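Local structure of flavodoxin, WrbA-like protein (Agrobacterium tumefaciens, 3D7N) at residues A[85-88]-A[89-92]; A[174-177]-A[178-182]. The protein probably binds FMN and transfers electrons as a WrbA-like flavodoxin, consistent with NAD(P)H:quinone dehydrogenase activity. All coordinates share one frame; numbering follows the deposited sequence.

Both contacts are local, each made within one continuous stretch of chain, and they come in series: 85-92 is complete long before 174-182 begins. Contact 1 is the surface loop that carries the chain from helix 81-85 into strand 93-100, whereas contact 2 is about two and a half turns of helix 167-186. Their centres lie about 22 Å apart and their nearest atoms about 8 Å apart, so they do not touch within the chain. The assembly joins them instead, between chains: D91 of contact 1 forms a salt bridge with R179 of the second subunit, and R179 of contact 2 with D91 of that subunit. No contact with FMN is identified for either, so their relation to the cofactor site stays open.

Contact 1 (A[85-88]-A[89-92]); sequences FSAK and WQDK
A87 and Q90 are joined by the one hydrogen bond between 85-88 and 89-92, Q90 N to A87 O at 3.2 Å. Its N-H points almost straight at the oxygen (167°), yet the donor stands well above the carbonyl plane of this type I turn. W89 and K92 close the next turn, of type II, through K92 N to W89 O (3.3 Å).

With CG of W89 anti to its carbonyl carbon (chi1 -59°), the indole leans back beside the preceding peptide, which puts K88 C at the ring edge, 3.4 Å from W89 CD1. K92, whose CB points toward 85-88, runs extended as far as CE, 3.6 Å from K88 O; the bend at its last torsion turns only NZ.

W89 NE1 is held by D53, and K92 NZ by the carbonyls of D53 and A55. The buried indole stacks with H121, packs on W49 and L52 and, with the D53 bond, ties the loop to helix 46-54. A87, with positive phi (47°), is the C-prime residue of a Schellman motif ending helix 81-85, its bonds running from K88 N to P83 O and from A87 N to W84 O; the two beta turns then lead into strand 93-100.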
ATOM      1  N   PHE A  85       5.256  21.411  -9.407  1.00 60.97           N
ATOM      2  CA  PHE A  85       6.404  22.236  -9.043  1.00 60.75           C
ATOM      3  C   PHE A  85       5.953  23.672  -8.727  1.00 60.37           C
ATOM      4  O   PHE A  85       6.480  24.304  -7.818  1.00 59.42           O
ATOM      5  CB  PHE A  85       7.504  22.193 -10.105  1.00 61.91           C
ATOM      6  CG  PHE A  85       8.682  23.100  -9.783  1.00 63.33           C
ATOM      7  CD1 PHE A  85       9.641  22.716  -8.827  1.00 65.71           C
ATOM      8  CD2 PHE A  85       8.813  24.365 -10.397  1.00 65.10           C
ATOM      9  CE1 PHE A  85      10.715  23.550  -8.511  1.00 63.17           C
ATOM     10  CE2 PHE A  85       9.890  25.206 -10.081  1.00 64.92           C
ATOM     11  CZ  PHE A  85      10.839  24.791  -9.138  1.00 65.17           C
ATOM     12  N   SER A  86       4.940  24.174  -9.423  1.00 59.95           N
ATOM     13  CA  SER A  86       4.407  25.485  -9.087  1.00 60.05           C
ATOM     14  C   SER A  86       3.248  25.426  -8.079  1.00 59.50           C
ATOM     15  O   SER A  86       2.555  26.401  -7.887  1.00 59.79           O
ATOM     16  CB  SER A  86       4.013  26.232 -10.369  1.00 60.20           C
ATOM     17  OG  SER A  86       3.307  25.405 -11.280  1.00 63.31           O
ATOM     18  N   ALA A  87       3.045  24.285  -7.427  1.00 59.36           N
ATOM     19  CA  ALA A  87       1.922  24.090  -6.475  1.00 58.72           C
ATOM     20  C   ALA A  87       0.530  24.564  -6.982  1.00 57.82           C
ATOM     21  O   ALA A  87      -0.326  24.997  -6.213  1.00 58.11           O
ATOM     22  CB  ALA A  87       2.284  24.747  -5.121  1.00 58.74           C
ATOM     23  N   LYS A  88       0.292  24.448  -8.278  1.00 57.06           N
ATOM     24  CA  LYS A  88      -0.961  24.903  -8.865  1.00 56.50           C
ATOM     25  C   LYS A  88      -2.217  24.230  -8.297  1.00 55.55           C
ATOM     26  O   LYS A  88      -3.286  24.848  -8.274  1.00 54.46           O
ATOM     27  CB  LYS A  88      -0.934  24.741 -10.388  1.00 56.60           C
ATOM     28  CG  LYS A  88       0.052  25.710 -11.087  1.00 58.11           C
ATOM     29  CD  LYS A  88      -0.524  26.413 -12.337  1.00 58.20           C
ATOM     30  CE  LYS A  88      -0.982  27.881 -12.117  1.00 59.46           C
ATOM     31  NZ  LYS A  88       0.077  28.876 -12.489  1.00 57.91           N
ATOM     32  N   TRP A  89      -2.097  22.989  -7.813  1.00 54.70           N
ATOM     33  CA  TRP A  89      -3.249  22.258  -7.347  1.00 54.74           C
ATOM     34  C   TRP A  89      -3.334  22.184  -5.830  1.00 55.10           C
ATOM     35  O   TRP A  89      -4.142  21.411  -5.306  1.00 56.40           O
ATOM     36  CB  TRP A  89      -3.288  20.833  -7.952  1.00 53.57           C
ATOM     37  CG  TRP A  89      -3.329  20.779  -9.466  1.00 52.68           C
ATOM     38  CD1 TRP A  89      -3.456  21.824 -10.314  1.00 50.38           C
ATOM     39  CD2 TRP A  89      -3.281  19.604 -10.292  1.00 51.89           C
ATOM     40  NE1 TRP A  89      -3.450  21.401 -11.600  1.00 50.01           N
ATOM     41  CE2 TRP A  89      -3.340  20.042 -11.633  1.00 50.80           C
ATOM     42  CE3 TRP A  89      -3.193  18.234 -10.031  1.00 51.23           C
ATOM     43  CZ2 TRP A  89      -3.326  19.154 -12.719  1.00 50.97           C
ATOM     44  CZ3 TRP A  89      -3.170  17.341 -11.096  1.00 51.42           C
ATOM     45  CH2 TRP A  89      -3.233  17.804 -12.430  1.00 52.17           C
ATOM     46  N   GLN A  90      -2.504  22.942  -5.122  1.00 55.95           N
ATOM     47  CA  GLN A  90      -2.529  22.953  -3.652  1.00 55.83           C
ATOM     48  C   GLN A  90      -3.938  23.329  -3.157  1.00 55.62           C
ATOM     49  O   GLN A  90      -4.604  24.222  -3.695  1.00 55.35           O
ATOM     50  CB  GLN A  90      -1.461  23.934  -3.080  1.00 56.76           C
ATOM     51  CG  GLN A  90      -0.977  23.671  -1.587  1.00 59.11           C
ATOM     52  CD  GLN A  90       0.257  22.701  -1.469  1.00 68.22           C
ATOM     53  OE1 GLN A  90       0.939  22.633  -0.411  1.00 73.70           O
ATOM     54  NE2 GLN A  90       0.555  21.971  -2.562  1.00 70.69           N
ATOM     55  N   ASP A  91      -4.400  22.601  -2.156  1.00 55.36           N
ATOM     56  CA  ASP A  91      -5.684  22.852  -1.502  1.00 55.23           C
ATOM     57  C   ASP A  91      -6.944  22.583  -2.312  1.00 54.69           C
ATOM     58  O   ASP A  91      -8.046  22.837  -1.830  1.00 56.05           O
ATOM     59  CB  ASP A  91      -5.717  24.252  -0.897  1.00 55.37           C
ATOM     60  CG  ASP A  91      -4.629  24.452   0.098  1.00 55.79           C
ATOM     61  OD1 ASP A  91      -4.170  23.440   0.634  1.00 57.93           O
ATOM     62  OD2 ASP A  91      -4.201  25.595   0.324  1.00 58.55           O
ATOM     63  N   LYS A  92      -6.803  22.041  -3.509  1.00 53.38           N
ATOM     64  CA  LYS A  92      -7.953  21.593  -4.271  1.00 52.62           C
ATOM     65  C   LYS A  92      -8.539  20.334  -3.631  1.00 52.51           C
ATOM     66  O   LYS A  92      -7.839  19.590  -2.917  1.00 53.59           O
ATOM     67  CB  LYS A  92      -7.553  21.345  -5.748  1.00 52.37           C
ATOM     68  CG  LYS A  92      -7.159  22.631  -6.534  1.00 52.90           C
ATOM     69  CD  LYS A  92      -7.111  22.370  -8.039  1.00 53.09           C
ATOM     70  CE  LYS A  92      -6.538  23.527  -8.887  1.00 53.38           C
ATOM     71  NZ  LYS A  92      -7.348  24.754  -8.884  1.00 52.25           N
TER

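Contact 2 (A[174-177]-A[178-182]); sequences RLYG and ARVAN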
ATOM      1  N   ARG A 174     -22.110   7.897  -9.135  1.00 50.27           N
ATOM      2  CA  ARG A 174     -22.785   9.202  -9.312  1.00 50.29           C
ATOM      3  C   ARG A 174     -22.955   9.943  -7.971  1.00 49.68           C
ATOM      4  O   ARG A 174     -22.734  11.141  -7.869  1.00 49.50           O
ATOM      5  CB  ARG A 174     -24.155   8.971  -9.975  1.00 49.71           C
ATOM      6  CG  ARG A 174     -24.948  10.231 -10.208  1.00 50.49           C
ATOM      7  CD  ARG A 174     -26.412   9.945 -10.436  1.00 51.31           C
ATOM      8  NE  ARG A 174     -27.059   9.505  -9.205  1.00 51.20           N
ATOM      9  CZ  ARG A 174     -27.390  10.306  -8.194  1.00 52.99           C
ATOM     10  NH1 ARG A 174     -27.151  11.621  -8.236  1.00 54.19           N
ATOM     11  NH2 ARG A 174     -28.007   9.795  -7.132  1.00 51.89           N
ATOM     12  N   LEU A 175     -23.370   9.211  -6.947  1.00 50.10           N
ATOM     13  CA  LEU A 175     -23.468   9.729  -5.581  1.00 50.06           C
ATOM     14  C   LEU A 175     -22.122  10.269  -5.151  1.00 49.68           C
ATOM     15  O   LEU A 175     -22.048  11.346  -4.580  1.00 49.08           O
ATOM     16  CB  LEU A 175     -23.902   8.621  -4.597  1.00 49.90           C
ATOM     17  CG  LEU A 175     -25.343   8.301  -4.223  1.00 51.20           C
ATOM     18  CD1 LEU A 175     -26.324   9.450  -4.553  1.00 48.60           C
ATOM     19  CD2 LEU A 175     -25.801   6.983  -4.786  1.00 52.12           C
ATOM     20  N   TYR A 176     -21.048   9.523  -5.435  1.00 50.18           N
ATOM     21  CA  TYR A 176     -19.697   9.981  -5.107  1.00 50.30           C
ATOM     22  C   TYR A 176     -19.333  11.318  -5.777  1.00 50.92           C
ATOM     23  O   TYR A 176     -18.706  12.176  -5.148  1.00 52.14           O
ATOM     24  CB  TYR A 176     -18.660   8.957  -5.526  1.00 49.97           C
ATOM     25  CG  TYR A 176     -17.218   9.329  -5.162  1.00 50.77           C
ATOM     26  CD1 TYR A 176     -16.815   9.428  -3.812  1.00 49.56           C
ATOM     27  CD2 TYR A 176     -16.245   9.527  -6.152  1.00 51.42           C
ATOM     28  CE1 TYR A 176     -15.530   9.739  -3.455  1.00 49.47           C
ATOM     29  CE2 TYR A 176     -14.927   9.825  -5.808  1.00 50.78           C
ATOM     30  CZ  TYR A 176     -14.564   9.919  -4.439  1.00 51.47           C
ATOM     31  OH  TYR A 176     -13.253  10.206  -4.056  1.00 51.22           O
ATOM     32  N   GLY A 177     -19.689  11.476  -7.049  1.00 50.44           N
ATOM     33  CA  GLY A 177     -19.397  12.694  -7.770  1.00 50.51           C
ATOM     34  C   GLY A 177     -20.162  13.871  -7.169  1.00 50.96           C
ATOM     35  O   GLY A 177     -19.615  14.988  -7.075  1.00 50.24           O
ATOM     36  N   ALA A 178     -21.415  13.625  -6.763  1.00 50.46           N
ATOM     37  CA  ALA A 178     -22.201  14.646  -6.044  1.00 51.11           C
ATOM     38  C   ALA A 178     -21.540  14.963  -4.683  1.00 51.44           C
ATOM     39  O   ALA A 178     -21.526  16.104  -4.236  1.00 50.70           O
ATOM     40  CB  ALA A 178     -23.685  14.195  -5.885  1.00 49.36           C
ATOM     41  N   ARG A 179     -20.936  13.959  -4.051  1.00 52.34           N
ATOM     42  CA  ARG A 179     -20.338  14.161  -2.734  1.00 52.64           C
ATOM     43  C   ARG A 179     -19.042  14.976  -2.837  1.00 53.29           C
ATOM     44  O   ARG A 179     -18.721  15.789  -1.955  1.00 54.40           O
ATOM     45  CB  ARG A 179     -20.097  12.808  -2.081  1.00 52.70           C
ATOM     46  CG  ARG A 179     -19.392  12.863  -0.747  1.00 53.02           C
ATOM     47  CD  ARG A 179     -19.143  11.476  -0.262  1.00 53.09           C
ATOM     48  NE  ARG A 179     -18.131  11.360   0.790  1.00 54.22           N
ATOM     49  CZ  ARG A 179     -18.328  11.634   2.081  1.00 54.77           C
ATOM     50  NH1 ARG A 179     -17.368  11.408   2.968  1.00 55.07           N
ATOM     51  NH2 ARG A 179     -19.472  12.121   2.502  1.00 52.39           N
ATOM     52  N   VAL A 180     -18.307  14.788  -3.927  1.00 53.49           N
ATOM     53  CA  VAL A 180     -17.080  15.566  -4.149  1.00 52.75           C
ATOM     54  C   VAL A 180     -17.442  17.012  -4.464  1.00 52.74           C
ATOM     55  O   VAL A 180     -16.841  17.923  -3.906  1.00 51.95           O
ATOM     56  CB  VAL A 180     -16.185  15.009  -5.323  1.00 52.85           C
ATOM     57  CG1 VAL A 180     -14.975  15.963  -5.565  1.00 49.47           C
ATOM     58  CG2 VAL A 180     -15.728  13.556  -5.051  1.00 52.85           C
ATOM     59  N   ALA A 181     -18.409  17.220  -5.335  1.00 52.37           N
ATOM     60  CA  ALA A 181     -18.795  18.561  -5.686  1.00 52.96           C
ATOM     61  C   ALA A 181     -19.241  19.253  -4.438  1.00 53.41           C
ATOM     62  O   ALA A 181     -18.967  20.394  -4.233  1.00 54.17           O
ATOM     63  CB  ALA A 181     -19.874  18.555  -6.702  1.00 51.36           C
ATOM     64  N   ASN A 182     -19.911  18.535  -3.579  1.00 20.00           N
ATOM     65  CA  ASN A 182     -20.390  19.141  -2.381  1.00 20.00           C
ATOM     66  C   ASN A 182     -19.289  19.646  -1.501  1.00 20.00           C
ATOM     67  O   ASN A 182     -19.382  20.714  -0.961  1.00 54.28           O
ATOM     68  CB  ASN A 182     -21.254  18.184  -1.608  1.00 20.00           C
ATOM     69  CG  ASN A 182     -22.189  18.895  -0.674  1.00 20.00           C
ATOM     70  OD1 ASN A 182     -22.137  18.701   0.531  1.00 20.00           O
ATOM     71  ND2 ASN A 182     -23.058  19.728  -1.228  1.00 20.00           N
TER
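Y176 and V180, one helical turn apart, carry the side-chain contact: a methyl of V180 sits over one face of the phenol ring. CG2 lies 3.9 Å from the centroid of the Y176 ring and 15° off the ring normal, which meets the geometry of a CH-pi interaction, although the methyl is displaced somewhat toward the rim, nearest CZ and CE2. Two torsions bring the groups together. In Y176, CG is anti to the backbone N (chi1 -177°), while in V180 it is CG1 that takes this position, turning CG2 back toward the preceding turn. That same methyl also packs against the backbone, 3.3 Å from Y176 O.

R179 diverges from this pair. Its CB rests on the carbonyls of the previous turn, 3.4 Å from Y176 O, and the chain then runs extended from CG to NE, away from 174-177. Beneath the side chains all four backbone bonds are i to i+4: A178 N binds R174 O at 3.0 Å, V180 N binds Y176 O at 2.9 Å, A181 N binds G177 O, and R179 N to L175 O is the most bent (138°).

The hydroxyl of the buried Y176 is hydrogen-bonded to V126 O and G96 N. R179 NE reaches S127 O, and NH1 is hydrogen-bonded to G122 O of the second subunit. The chemistry therefore divides by side chain: V180 on A57, I59 and V126, and Y176 on W125, seat the helix on the flavodoxin-like sheet, with the hydroxyl satisfied, and R179 commits its guanidinium to both its own chain and the subunit interface.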